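Local coordinates for protein her-1 (Caenorhabditis elegans, PDB 1SZH) that dictates male development, inhibiting the function of tra-2a and probably acting directly in cell signalling during sex determination, at residues I11-E16 and Q56-A61; Y50-L55 and T99-D104; K66-D71 and I103-R108; L70-C75 and K128-R133; C76-N81 and Y123-K128. The protein carries 2 engineered substitutions. All coordinates share one frame; numbering follows the deposited sequence.

Contact 1: residues I11-E16 and Q56-A61; sequences IKDAAE and QNVLFA
Helix 8-18 and the C-terminal end of helix 47-59 draw together where Ala14 faces Val58, their CA atoms only 5.5 Å apart. So close an approach illustrates what a small residue at a helix interface permits. The methyl of Ala14 points toward the other helix and meets two branched side chains, with CB 3.8 Å from CG1 of Val58 and 3.9 Å from CD2 of Leu59. In Val58 the branch that does the touching is CG1, anti to the backbone N (chi1 178°), and it also comes within 3.7 Å of CA of Ala14. CG1 of Val58 also meets Asp13, whose OD1 lies 3.6 Å away, the two side chains crossing at about a right angle. This is packing of a methyl against an oxygen; the charge partner of Asp13 OD1 is Lys17, one turn further along the same helix. Leu59 extends the apolar strip toward Ile11: its CD2 stands 4.1 Å from CA and 4.2 Å from CG1 of Ile11. Val58 also reaches Lys17 and Cys18, near the Cys18-Cys54 disulfide that ties the same two helices together. On the side of helix 8-18 turned away from Val58, Ala15 packs on Ile28 and Met31 of helix 24-33, so helix 8-18 packs against both other helices, consistent with the overhand three-helix bundle of this protein.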
# COMPACT_ATOMS: atom_id res chain seq x y z
N ILE A 11 14.58 -6.49 -8.86
CA ILE A 11 13.39 -7.31 -8.60
C ILE A 11 13.76 -8.77 -8.35
O ILE A 11 13.21 -9.41 -7.45
CB ILE A 11 12.37 -7.22 -9.76
CG1 ILE A 11 11.70 -5.83 -9.74
CG2 ILE A 11 11.33 -8.31 -9.64
CD1 ILE A 11 10.80 -5.55 -10.95
N LYS A 12 14.70 -9.30 -9.12
CA LYS A 12 15.10 -10.69 -8.91
C LYS A 12 15.78 -10.83 -7.55
O LYS A 12 15.57 -11.82 -6.85
CB LYS A 12 16.04 -11.15 -10.03
CG LYS A 12 15.34 -11.31 -11.37
CD LYS A 12 16.24 -11.94 -12.43
CE LYS A 12 16.56 -13.38 -12.06
NZ LYS A 12 17.23 -14.14 -13.16
N ASP A 13 16.57 -9.84 -7.15
CA ASP A 13 17.25 -9.90 -5.86
C ASP A 13 16.24 -9.86 -4.72
O ASP A 13 16.36 -10.60 -3.74
CB ASP A 13 18.24 -8.74 -5.72
CG ASP A 13 19.08 -8.84 -4.44
OD1 ASP A 13 19.09 -7.87 -3.67
OD2 ASP A 13 19.72 -9.89 -4.22
N ALA A 14 15.23 -8.99 -4.84
CA ALA A 14 14.20 -8.89 -3.79
C ALA A 14 13.44 -10.22 -3.68
O ALA A 14 13.14 -10.68 -2.58
CB ALA A 14 13.24 -7.75 -4.10
N ALA A 15 13.09 -10.81 -4.83
CA ALA A 15 12.37 -12.07 -4.82
C ALA A 15 13.20 -13.16 -4.13
O ALA A 15 12.68 -13.93 -3.32
CB ALA A 15 12.01 -12.50 -6.25
N GLU A 16 14.49 -13.20 -4.44
CA GLU A 16 15.39 -14.20 -3.86
C GLU A 16 15.54 -14.05 -2.35
O GLU A 16 15.66 -15.05 -1.62
CB GLU A 16 16.77 -14.09 -4.52
CG GLU A 16 16.77 -14.44 -6.01
CD GLU A 16 17.93 -13.81 -6.77
OE1 GLU A 16 18.92 -13.40 -6.12
OE2 GLU A 16 17.86 -13.74 -8.02
N GLN A 56 9.82 -4.27 0.11
CA GLN A 56 10.02 -2.82 0.14
C GLN A 56 11.44 -2.45 0.59
O GLN A 56 12.07 -1.56 0.03
CB GLN A 56 9.01 -2.17 1.07
CG GLN A 56 7.60 -2.15 0.51
CD GLN A 56 7.07 -0.72 0.41
OE1 GLN A 56 7.05 0.02 1.40
NE2 GLN A 56 6.61 -0.33 -0.77
N ASN A 57 11.91 -3.17 1.61
CA ASN A 57 13.24 -2.91 2.15
C ASN A 57 14.33 -3.19 1.12
O ASN A 57 15.34 -2.49 1.10
CB ASN A 57 13.45 -3.73 3.44
CG ASN A 57 12.74 -3.12 4.65
OD1 ASN A 57 12.81 -3.67 5.76
ND2 ASN A 57 12.05 -2.00 4.44
N VAL A 58 14.16 -4.20 0.26
CA VAL A 58 15.19 -4.46 -0.75
C VAL A 58 15.04 -3.52 -1.94
O VAL A 58 16.00 -2.88 -2.36
CB VAL A 58 15.15 -5.93 -1.25
CG1 VAL A 58 16.21 -6.14 -2.34
CG2 VAL A 58 15.37 -6.88 -0.11
N LEU A 59 13.84 -3.39 -2.49
CA LEU A 59 13.62 -2.54 -3.66
C LEU A 59 13.96 -1.08 -3.43
O LEU A 59 14.49 -0.42 -4.32
CB LEU A 59 12.14 -2.60 -4.10
CG LEU A 59 11.65 -3.97 -4.59
CD1 LEU A 59 10.14 -3.88 -4.86
CD2 LEU A 59 12.37 -4.38 -5.86
N PHE A 60 13.67 -0.59 -2.24
CA PHE A 60 13.87 0.82 -1.95
C PHE A 60 14.97 1.05 -0.90
O PHE A 60 14.91 2.01 -0.14
CB PHE A 60 12.54 1.42 -1.49
CG PHE A 60 11.46 1.33 -2.56
CD1 PHE A 60 10.27 0.66 -2.31
CD2 PHE A 60 11.66 1.87 -3.83
CE1 PHE A 60 9.30 0.51 -3.32
CE2 PHE A 60 10.70 1.74 -4.85
CZ PHE A 60 9.52 1.06 -4.59
N ALA A 61 15.96 0.17 -0.89
CA ALA A 61 17.06 0.28 0.07
C ALA A 61 17.78 1.63 -0.03
O ALA A 61 18.11 2.24 0.99
CB ALA A 61 18.05 -0.85 -0.15

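Contact 2: residues Y50-L55 and T99-D104; sequences YVYKCL and TSPSID
Tyr52 of helix 47-59 lays its side chain against Pro101 in the loop 99-104. From CB the chain leaves with CG anti to the backbone N (chi1 167°), and CG itself is 4.2 Å from CB of Pro101. The next atom is more closely engaged: CD1 lies 3.6 Å from Pro101 CB and 3.7 Å from the carbonyl O of Thr99, which sits at the edge of the ring near its plane. CE1 then passes the start of the proline, 3.7 Å from Pro101 N, with the carbonyl carbon of Ser100 a little beyond. At the tip, OH is hydrogen-bonded to the carbonyl of Ile68 and to NH2 of Arg108. A phenylalanine in place of Tyr52 would probably keep the packing on Pro101 but leave that carbonyl and that guanidinium nitrogen without their shared hydroxyl. One turn on, Leu55 lies side by side with the proline, its CD1 3.8 Å from Pro101 CG; beyond it, Pro101 also touches Ile30 of helix 24-33. Pro101 holds the second position of a type I beta turn, closed by Ile103 N bonding to Ser100 O at 3.2 Å. A proline there is classic for such turns, and this one links helices 85-97 and 105-115.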
# COMPACT_ATOMS: atom_id res chain seq x y z
N TYR A 50 4.48 -9.64 5.85
CA TYR A 50 5.92 -9.61 6.11
C TYR A 50 6.72 -9.64 4.82
O TYR A 50 7.77 -8.97 4.71
CB TYR A 50 6.28 -10.75 7.07
CG TYR A 50 5.55 -10.60 8.40
CD1 TYR A 50 4.95 -11.68 9.03
CD2 TYR A 50 5.45 -9.35 9.01
CE1 TYR A 50 4.23 -11.51 10.23
CE2 TYR A 50 4.74 -9.17 10.20
CZ TYR A 50 4.14 -10.26 10.80
OH TYR A 50 3.44 -10.07 11.98
N VAL A 51 6.23 -10.37 3.81
CA VAL A 51 6.91 -10.39 2.52
C VAL A 51 6.87 -8.98 1.92
O VAL A 51 7.82 -8.53 1.28
CB VAL A 51 6.26 -11.41 1.58
CG1 VAL A 51 6.88 -11.35 0.17
CG2 VAL A 51 6.40 -12.80 2.19
N TYR A 52 5.75 -8.29 2.10
CA TYR A 52 5.64 -6.93 1.57
C TYR A 52 6.74 -6.04 2.16
O TYR A 52 7.39 -5.26 1.45
CB TYR A 52 4.28 -6.34 1.94
CG TYR A 52 4.09 -4.83 1.74
CD1 TYR A 52 3.41 -4.32 0.64
CD2 TYR A 52 4.60 -3.92 2.67
CE1 TYR A 52 3.21 -2.91 0.49
CE2 TYR A 52 4.42 -2.55 2.53
CZ TYR A 52 3.73 -2.05 1.42
OH TYR A 52 3.52 -0.70 1.29
N LYS A 53 6.95 -6.17 3.47
CA LYS A 53 7.95 -5.35 4.13
C LYS A 53 9.35 -5.71 3.67
O LYS A 53 10.18 -4.83 3.44
CB LYS A 53 7.80 -5.51 5.65
CG LYS A 53 6.45 -5.02 6.12
CD LYS A 53 6.28 -5.18 7.61
CE LYS A 53 4.94 -4.60 8.06
NZ LYS A 53 4.77 -4.67 9.54
N CYS A 54 9.60 -7.01 3.52
CA CYS A 54 10.91 -7.46 3.05
C CYS A 54 11.16 -6.90 1.63
O CYS A 54 12.23 -6.35 1.33
CB CYS A 54 10.93 -8.99 3.06
SG CYS A 54 12.50 -9.76 2.59
N LEU A 55 10.18 -7.04 0.73
CA LEU A 55 10.35 -6.53 -0.62
C LEU A 55 10.59 -5.03 -0.66
O LEU A 55 11.47 -4.55 -1.37
CB LEU A 55 9.13 -6.90 -1.51
CG LEU A 55 8.97 -8.40 -1.76
CD1 LEU A 55 7.66 -8.60 -2.55
CD2 LEU A 55 10.14 -8.97 -2.55
N THR A 99 -1.11 -1.82 -1.00
CA THR A 99 -0.62 -3.15 -0.63
C THR A 99 0.27 -3.74 -1.75
O THR A 99 0.58 -4.93 -1.73
CB THR A 99 -1.80 -4.12 -0.32
OG1 THR A 99 -2.73 -4.13 -1.41
CG2 THR A 99 -2.52 -3.70 0.96
N SER A 100 0.69 -2.89 -2.71
CA SER A 100 1.54 -3.30 -3.84
C SER A 100 2.97 -2.87 -3.46
O SER A 100 3.33 -1.71 -3.60
CB SER A 100 1.06 -2.62 -5.12
OG SER A 100 -0.24 -3.10 -5.45
N PRO A 101 3.80 -3.82 -3.01
CA PRO A 101 5.16 -3.45 -2.60
C PRO A 101 6.09 -2.76 -3.57
O PRO A 101 6.97 -2.00 -3.13
CB PRO A 101 5.74 -4.76 -2.07
CG PRO A 101 5.08 -5.80 -2.94
CD PRO A 101 3.62 -5.29 -2.97
N SER A 102 5.91 -2.98 -4.87
CA SER A 102 6.82 -2.34 -5.82
C SER A 102 6.41 -0.96 -6.32
O SER A 102 7.13 -0.35 -7.11
CB SER A 102 7.05 -3.25 -7.02
OG SER A 102 5.84 -3.41 -7.75
N ILE A 103 5.26 -0.46 -5.88
CA ILE A 103 4.84 0.87 -6.32
C ILE A 103 5.34 1.90 -5.29
O ILE A 103 5.01 1.82 -4.11
CB ILE A 103 3.31 0.98 -6.43
CG1 ILE A 103 2.78 -0.10 -7.37
CG2 ILE A 103 2.94 2.37 -6.99
CD1 ILE A 103 1.24 -0.13 -7.55
N ASP A 104 6.15 2.83 -5.76
CA ASP A 104 6.69 3.82 -4.83
C ASP A 104 5.63 4.78 -4.34
O ASP A 104 4.54 4.90 -4.90
CB ASP A 104 7.88 4.56 -5.44
CG ASP A 104 7.52 5.35 -6.68
OD1 ASP A 104 6.58 6.16 -6.65
OD2 ASP A 104 8.20 5.15 -7.71

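Contact 3: residues K66-D71 and I103-R108; sequences KKINLD and IDAATR
Lys66 meets Asp104 and Ala105 at the start of helix 105-115. Its aliphatic chain crosses Asp104, with CB and CD of Lys66 each 3.9 Å from CB of Asp104, while NZ goes on to a salt bridge with Glu63. The carbonyl O of Lys66 accepts from Ala105 N at 2.9 Å, taking up an N-H of the helix's first turn, and a bridging water joins the same oxygen to Ile103 O. Asp104 is the N-cap: CG stands between the backbone N and the carbonyl carbon (chi1 62°), and OD1 accepts from both N and OG1 of Thr107. Ile68 points toward the helix and slides past Arg108 in the opposite direction. Its CD1 is 3.6 Å from CA of Ala105 and 3.5 Å from CD of Arg108, while its CB lies 3.5 Å from NH1. Arg108 is steadied from its own segment, where NE donates to Ile103 O at 2.9 Å. At Asn69, a second water bonds to the backbone O and, weakly, to Arg108 NH1. The loop thus runs between helices: Gln56 of helix 47-59 bonds to Ile68 N, whereas Ile68 and Asn69 touch Arg130 and Arg133 of helix 120-134.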
# COMPACT_ATOMS: atom_id res chain seq x y z
N LYS A 66 10.70 6.24 -0.45
CA LYS A 66 9.73 5.71 -1.41
C LYS A 66 8.83 4.65 -0.78
O LYS A 66 7.84 4.23 -1.38
CB LYS A 66 10.44 5.09 -2.61
CG LYS A 66 11.18 6.08 -3.47
CD LYS A 66 11.64 5.43 -4.75
CE LYS A 66 12.25 6.43 -5.73
NZ LYS A 66 12.83 5.75 -6.94
N LYS A 67 9.19 4.20 0.42
CA LYS A 67 8.43 3.17 1.11
C LYS A 67 7.20 3.73 1.82
O LYS A 67 7.17 4.91 2.22
CB LYS A 67 9.30 2.47 2.17
CG LYS A 67 10.53 1.78 1.61
CD LYS A 67 11.21 0.86 2.60
CE LYS A 67 11.93 1.60 3.69
NZ LYS A 67 12.84 0.67 4.46
N ILE A 68 6.18 2.88 1.98
CA ILE A 68 4.98 3.25 2.73
C ILE A 68 4.65 2.10 3.65
O ILE A 68 4.62 0.93 3.22
CB ILE A 68 3.77 3.53 1.83
CG1 ILE A 68 4.00 4.84 1.07
CG2 ILE A 68 2.48 3.65 2.69
CD1 ILE A 68 2.94 5.13 0.03
N ASN A 69 4.42 2.40 4.93
CA ASN A 69 4.12 1.38 5.90
C ASN A 69 2.85 0.61 5.49
O ASN A 69 1.82 1.22 5.16
CB ASN A 69 3.92 2.03 7.28
CG ASN A 69 3.97 1.02 8.41
OD1 ASN A 69 4.90 1.03 9.24
ND2 ASN A 69 2.98 0.15 8.47
N LEU A 70 2.92 -0.71 5.51
CA LEU A 70 1.77 -1.52 5.15
C LEU A 70 0.49 -1.17 5.92
O LEU A 70 -0.61 -1.22 5.35
CB LEU A 70 2.09 -3.01 5.33
CG LEU A 70 0.97 -3.99 4.93
CD1 LEU A 70 0.62 -3.85 3.45
CD2 LEU A 70 1.47 -5.41 5.24
N ASP A 71 0.63 -0.79 7.19
CA ASP A 71 -0.52 -0.45 8.01
C ASP A 71 -1.31 0.73 7.50
O ASP A 71 -2.49 0.86 7.81
CB ASP A 71 -0.11 -0.16 9.46
CG ASP A 71 0.53 -1.35 10.14
OD1 ASP A 71 0.04 -2.48 9.94
OD2 ASP A 71 1.50 -1.14 10.90
N ILE A 103 5.26 -0.46 -5.88
CA ILE A 103 4.84 0.87 -6.32
C ILE A 103 5.34 1.90 -5.29
O ILE A 103 5.01 1.82 -4.11
CB ILE A 103 3.31 0.98 -6.43
CG1 ILE A 103 2.78 -0.10 -7.37
CG2 ILE A 103 2.94 2.37 -6.99
CD1 ILE A 103 1.24 -0.13 -7.55
N ASP A 104 6.15 2.83 -5.76
CA ASP A 104 6.69 3.82 -4.83
C ASP A 104 5.63 4.78 -4.34
O ASP A 104 4.54 4.90 -4.90
CB ASP A 104 7.88 4.56 -5.44
CG ASP A 104 7.52 5.35 -6.68
OD1 ASP A 104 6.58 6.16 -6.65
OD2 ASP A 104 8.20 5.15 -7.71
N ALA A 105 5.94 5.45 -3.23
CA ALA A 105 5.04 6.39 -2.59
C ALA A 105 4.42 7.44 -3.50
O ALA A 105 3.19 7.60 -3.52
CB ALA A 105 5.77 7.08 -1.45
N ALA A 106 5.25 8.16 -4.24
CA ALA A 106 4.75 9.21 -5.12
C ALA A 106 3.75 8.72 -6.15
O ALA A 106 2.73 9.37 -6.38
CB ALA A 106 5.92 9.91 -5.81
N THR A 107 4.04 7.57 -6.73
CA THR A 107 3.15 7.01 -7.74
C THR A 107 1.80 6.63 -7.12
O THR A 107 0.75 6.92 -7.69
CB THR A 107 3.79 5.79 -8.41
OG1 THR A 107 4.98 6.21 -9.09
CG2 THR A 107 2.84 5.16 -9.45
N ARG A 108 1.83 6.00 -5.95
CA ARG A 108 0.58 5.64 -5.29
C ARG A 108 -0.21 6.89 -4.93
O ARG A 108 -1.41 6.99 -5.21
CB ARG A 108 0.81 4.91 -3.97
CG ARG A 108 1.62 3.65 -4.02
CD ARG A 108 1.68 3.11 -2.60
NE ARG A 108 2.53 1.91 -2.52
CZ ARG A 108 2.64 1.17 -1.43
NH1 ARG A 108 1.96 1.49 -0.31
NH2 ARG A 108 3.39 0.08 -1.46
O HOH W 1 5.70 2.42 -1.34
O HOH W 2 0.52 1.03 2.60

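Contact 4: residues L70-C75 and K128-R133; sequences LDDSVC and KCRSLR. With ACT (acetate ion), chain D.
Cys75 and Cys129 make the tight end of this contact, a disulfide with SG-SG 2.2 Å and chi3 -78°. Three residues earlier, one turn of the 3-10 helix, Asp72 faces the same partner helix and divides its carboxylate between two arginines. OD1 receives Arg133 NE at 2.8 Å through its syn lone pair. OD2 takes Arg130 NE at 2.9 Å from above the carboxylate plane, although it lies in the guanidinium plane of that arginine. Two waters also donate to OD2, one of them bridging to Arg130 O and Arg133 NH2, the other to Arg130 NH2. Buried between two positive groups, Asp72 is likely to remain ionised. The chain of Arg130, bent at chi3 (65°), brings NE back to the carboxylate, and its NH1 pairs with Glu127 on the same helix. Towards Asp71 the fit relaxes: CB of Asp71 is 4.0 Å from CD of Arg133. At the outer end of its guanidinium, Arg133 NH2 bonds to an acetate, probably from the crystallisation liquor, with OXT 3.2 Å away and the bond nearly straight at 175°. The 3-10 segment is thereby fastened to helix 120-134, while Cys129 and Leu132 touch Tyr147 in the C-terminal tail and Asp72 touches Met98, just past helix 85-97.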
# COMPACT_ATOMS: atom_id res chain seq x y z
N LEU A 70 2.92 -0.71 5.51
CA LEU A 70 1.77 -1.52 5.15
C LEU A 70 0.49 -1.17 5.92
O LEU A 70 -0.61 -1.22 5.35
CB LEU A 70 2.09 -3.01 5.33
CG LEU A 70 0.97 -3.99 4.93
CD1 LEU A 70 0.62 -3.85 3.45
CD2 LEU A 70 1.47 -5.41 5.24
N ASP A 71 0.63 -0.79 7.19
CA ASP A 71 -0.52 -0.45 8.01
C ASP A 71 -1.31 0.73 7.50
O ASP A 71 -2.49 0.86 7.81
CB ASP A 71 -0.11 -0.16 9.46
CG ASP A 71 0.53 -1.35 10.14
OD1 ASP A 71 0.04 -2.48 9.94
OD2 ASP A 71 1.50 -1.14 10.90
N ASP A 72 -0.68 1.61 6.72
CA ASP A 72 -1.40 2.76 6.19
C ASP A 72 -2.51 2.37 5.21
O ASP A 72 -3.39 3.18 4.90
CB ASP A 72 -0.44 3.74 5.49
CG ASP A 72 0.48 4.47 6.46
OD1 ASP A 72 0.45 4.18 7.67
OD2 ASP A 72 1.26 5.33 5.98
N SER A 73 -2.51 1.13 4.73
CA SER A 73 -3.55 0.75 3.78
C SER A 73 -4.93 0.79 4.42
O SER A 73 -5.94 0.94 3.72
CB SER A 73 -3.27 -0.64 3.19
OG SER A 73 -3.27 -1.64 4.19
N VAL A 74 -5.00 0.68 5.75
CA VAL A 74 -6.31 0.71 6.41
C VAL A 74 -6.97 2.09 6.27
O VAL A 74 -8.19 2.23 6.35
CB VAL A 74 -6.18 0.34 7.91
CG1 VAL A 74 -5.46 -1.00 8.08
CG2 VAL A 74 -5.45 1.43 8.64
N CYS A 75 -6.16 3.11 6.02
CA CYS A 75 -6.68 4.48 5.87
C CYS A 75 -7.53 4.64 4.62
O CYS A 75 -8.36 5.56 4.50
CB CYS A 75 -5.51 5.46 5.83
SG CYS A 75 -4.47 5.45 7.30
N LYS A 128 -4.36 12.44 7.06
CA LYS A 128 -4.35 12.59 8.53
C LYS A 128 -4.27 11.22 9.21
O LYS A 128 -3.56 11.02 10.20
CB LYS A 128 -5.59 13.37 8.98
CG LYS A 128 -5.69 13.61 10.50
CD LYS A 128 -6.79 14.63 10.77
CE LYS A 128 -6.72 15.18 12.18
NZ LYS A 128 -7.74 16.26 12.35
N CYS A 129 -5.00 10.25 8.68
CA CYS A 129 -4.96 8.90 9.20
C CYS A 129 -3.51 8.38 9.12
O CYS A 129 -3.04 7.75 10.06
CB CYS A 129 -5.91 8.01 8.37
SG CYS A 129 -5.96 6.28 8.76
N ARG A 130 -2.82 8.62 8.01
CA ARG A 130 -1.44 8.16 7.89
C ARG A 130 -0.55 8.83 8.94
O ARG A 130 0.31 8.17 9.52
CB ARG A 130 -0.89 8.43 6.49
CG ARG A 130 -1.55 7.59 5.37
CD ARG A 130 -0.82 7.85 4.04
NE ARG A 130 0.56 7.39 4.11
CZ ARG A 130 1.61 8.00 3.58
NH1 ARG A 130 1.45 9.14 2.90
NH2 ARG A 130 2.82 7.48 3.73
N SER A 131 -0.75 10.14 9.15
CA SER A 131 0.04 10.87 10.15
C SER A 131 -0.21 10.32 11.54
O SER A 131 0.73 10.12 12.31
CB SER A 131 -0.32 12.36 10.11
OG SER A 131 0.19 12.96 8.93
N LEU A 132 -1.47 10.07 11.89
CA LEU A 132 -1.78 9.51 13.22
C LEU A 132 -1.13 8.12 13.41
O LEU A 132 -0.62 7.81 14.50
CB LEU A 132 -3.30 9.40 13.42
CG LEU A 132 -4.03 10.71 13.75
CD1 LEU A 132 -5.50 10.38 13.96
CD2 LEU A 132 -3.44 11.36 15.00
N ARG A 133 -1.14 7.29 12.36
CA ARG A 133 -0.50 5.96 12.44
C ARG A 133 1.01 6.17 12.72
O ARG A 133 1.60 5.53 13.60
CB ARG A 133 -0.70 5.23 11.09
CG ARG A 133 -0.47 3.68 11.08
CD ARG A 133 1.02 3.29 11.11
NE ARG A 133 1.82 4.00 10.12
CZ ARG A 133 3.12 4.20 10.23
NH1 ARG A 133 3.78 3.72 11.30
NH2 ARG A 133 3.77 4.90 9.32
C ACT D . 7.16 4.32 9.94
O ACT D . 7.59 3.83 11.07
OXT ACT D . 6.86 5.54 9.70
CH3 ACT D . 6.96 3.44 8.75
O HOH W 3 2.16 6.88 8.00
O HOH W 4 3.97 5.16 5.56

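Contact 5: residues C76-N81 and Y123-K128; sequences CSVFGN and YKCFEK
The carbonyl O of Val78 is gripped by Asn81 twice, by the backbone N at 3.1 Å and by ND2 at 3.0 Å, both from the same face of its plane, while the Val78 side chain turns to helix 120-134. CG2 of Val78 comes 3.5 Å from SG of Cys125, and CG1 lies against Phe126 CB. The Phe79 ring tip reaches the base of the other aromatic, CZ 3.5 Å from CB of Phe126, and the two rings meet obliquely, centroids 5.3 Å apart and planes at 42°. CE2 of Phe79 approaches the helix backbone, 3.8 Å from N of Tyr123. Phe126, its CG anti to the backbone N (chi1 168°), extends to Cys76, whose SG is 4.0 Å from CE1 and whose backbone N lies at the ring's edge. An alanine at Phe126 would probably open a gap between Cys76 and Phe79, leaving the sulfur without its aromatic neighbour. Disulfide Cys76-Cys94 ties the 3-10 segment to helix 85-97, and Cys125-Cys148 ties helix 120-134 to the C-terminal tail. The Phe126 ring also reaches Cys94, and Leu109 and Ile112 of helix 105-115, so this 3-10 segment and three helices share one core, consistent with the left-handed antiparallel four-helix bundle.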
# COMPACT_ATOMS: atom_id res chain seq x y z
N CYS A 76 -7.34 3.75 3.67
CA CYS A 76 -8.07 3.80 2.41
C CYS A 76 -9.60 3.73 2.57
O CYS A 76 -10.33 4.21 1.70
CB CYS A 76 -7.64 2.63 1.54
SG CYS A 76 -5.97 2.71 0.91
N SER A 77 -10.07 3.14 3.67
CA SER A 77 -11.49 2.99 3.90
C SER A 77 -12.23 4.30 3.90
O SER A 77 -13.43 4.34 3.64
CB SER A 77 -11.73 2.26 5.22
OG SER A 77 -11.23 0.94 5.13
N VAL A 78 -11.51 5.39 4.17
CA VAL A 78 -12.20 6.68 4.23
C VAL A 78 -12.82 7.12 2.92
O VAL A 78 -13.79 7.86 2.90
CB VAL A 78 -11.28 7.81 4.74
CG1 VAL A 78 -10.31 8.27 3.66
CG2 VAL A 78 -12.14 8.97 5.21
N PHE A 79 -12.28 6.66 1.79
CA PHE A 79 -12.81 7.09 0.51
C PHE A 79 -14.19 6.57 0.20
O PHE A 79 -14.91 7.18 -0.59
CB PHE A 79 -11.83 6.72 -0.59
CG PHE A 79 -10.54 7.47 -0.50
CD1 PHE A 79 -9.36 6.80 -0.16
CD2 PHE A 79 -10.52 8.85 -0.69
CE1 PHE A 79 -8.17 7.51 -0.01
CE2 PHE A 79 -9.34 9.57 -0.55
CZ PHE A 79 -8.16 8.90 -0.20
N GLY A 80 -14.57 5.49 0.87
CA GLY A 80 -15.88 4.91 0.66
C GLY A 80 -16.96 5.67 1.41
O GLY A 80 -18.14 5.36 1.28
N ASN A 81 -16.57 6.67 2.19
CA ASN A 81 -17.56 7.44 2.95
C ASN A 81 -18.34 8.28 1.95
O ASN A 81 -19.43 8.77 2.24
CB ASN A 81 -16.89 8.30 4.02
CG ASN A 81 -16.44 7.47 5.23
OD1 ASN A 81 -17.25 6.78 5.86
ND2 ASN A 81 -15.15 7.53 5.55
N TYR A 123 -9.43 13.01 0.97
CA TYR A 123 -7.99 12.84 0.76
C TYR A 123 -7.22 13.41 1.98
O TYR A 123 -6.23 12.84 2.44
CB TYR A 123 -7.51 13.54 -0.51
CG TYR A 123 -6.04 13.35 -0.76
CD1 TYR A 123 -5.56 12.11 -1.16
CD2 TYR A 123 -5.12 14.38 -0.55
CE1 TYR A 123 -4.21 11.88 -1.33
CE2 TYR A 123 -3.75 14.16 -0.72
CZ TYR A 123 -3.31 12.91 -1.11
OH TYR A 123 -1.97 12.63 -1.29
N LYS A 124 -7.69 14.54 2.50
CA LYS A 124 -7.01 15.12 3.66
C LYS A 124 -7.17 14.20 4.86
O LYS A 124 -6.25 14.08 5.67
CB LYS A 124 -7.58 16.51 3.96
CG LYS A 124 -7.20 17.54 2.92
CD LYS A 124 -7.71 18.94 3.27
CE LYS A 124 -7.25 19.97 2.25
NZ LYS A 124 -7.82 21.34 2.49
N CYS A 125 -8.32 13.56 4.99
CA CYS A 125 -8.55 12.63 6.10
C CYS A 125 -7.63 11.41 5.93
O CYS A 125 -7.05 10.91 6.90
CB CYS A 125 -10.00 12.19 6.12
SG CYS A 125 -10.43 11.08 7.44
N PHE A 126 -7.48 10.93 4.70
CA PHE A 126 -6.60 9.80 4.42
C PHE A 126 -5.18 10.17 4.88
O PHE A 126 -4.49 9.38 5.52
CB PHE A 126 -6.64 9.52 2.89
CG PHE A 126 -5.55 8.57 2.40
CD1 PHE A 126 -5.65 7.19 2.62
CD2 PHE A 126 -4.45 9.05 1.70
CE1 PHE A 126 -4.66 6.31 2.16
CE2 PHE A 126 -3.44 8.18 1.22
CZ PHE A 126 -3.54 6.80 1.45
N GLU A 127 -4.74 11.38 4.54
CA GLU A 127 -3.41 11.80 4.92
C GLU A 127 -3.30 11.94 6.44
O GLU A 127 -2.28 11.59 7.03
CB GLU A 127 -3.04 13.10 4.21
CG GLU A 127 -2.79 12.93 2.69
CD GLU A 127 -1.42 12.34 2.36
OE1 GLU A 127 -1.13 11.18 2.72
OE2 GLU A 127 -0.62 13.06 1.71
N LYS A 128 -4.36 12.44 7.06
CA LYS A 128 -4.35 12.59 8.53
C LYS A 128 -4.27 11.22 9.21
O LYS A 128 -3.56 11.02 10.20
CB LYS A 128 -5.59 13.37 8.98
CG LYS A 128 -5.69 13.61 10.50
CD LYS A 128 -6.79 14.63 10.77
CE LYS A 128 -6.72 15.18 12.18
NZ LYS A 128 -7.74 16.26 12.35

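Overall arrangement
The five contacts trace the protein from one end to the other. Contact 1 joins helices 8-18 and 47-59, and contact 5, its centre about 29 Å away across the chain's centre, belongs to the C-terminal bundle. Contacts 2 and 3, centres about 8 Å apart, form the bridge: both use the approach to helix 105-115, and contact 2 brings in helix 47-59, which it shares with contact 1. Contact 3 hands on to contact 4 through Leu70 and Asp71, which both contain. Along the chain, contacts 1 and 2 interleave, and contact 5 is nested inside the loop closed by contact 4, the two pinning the extended 3-10 helix to helix 120-134. The arrangement is consistent with two connected helical bundles in one chain, without beta strands.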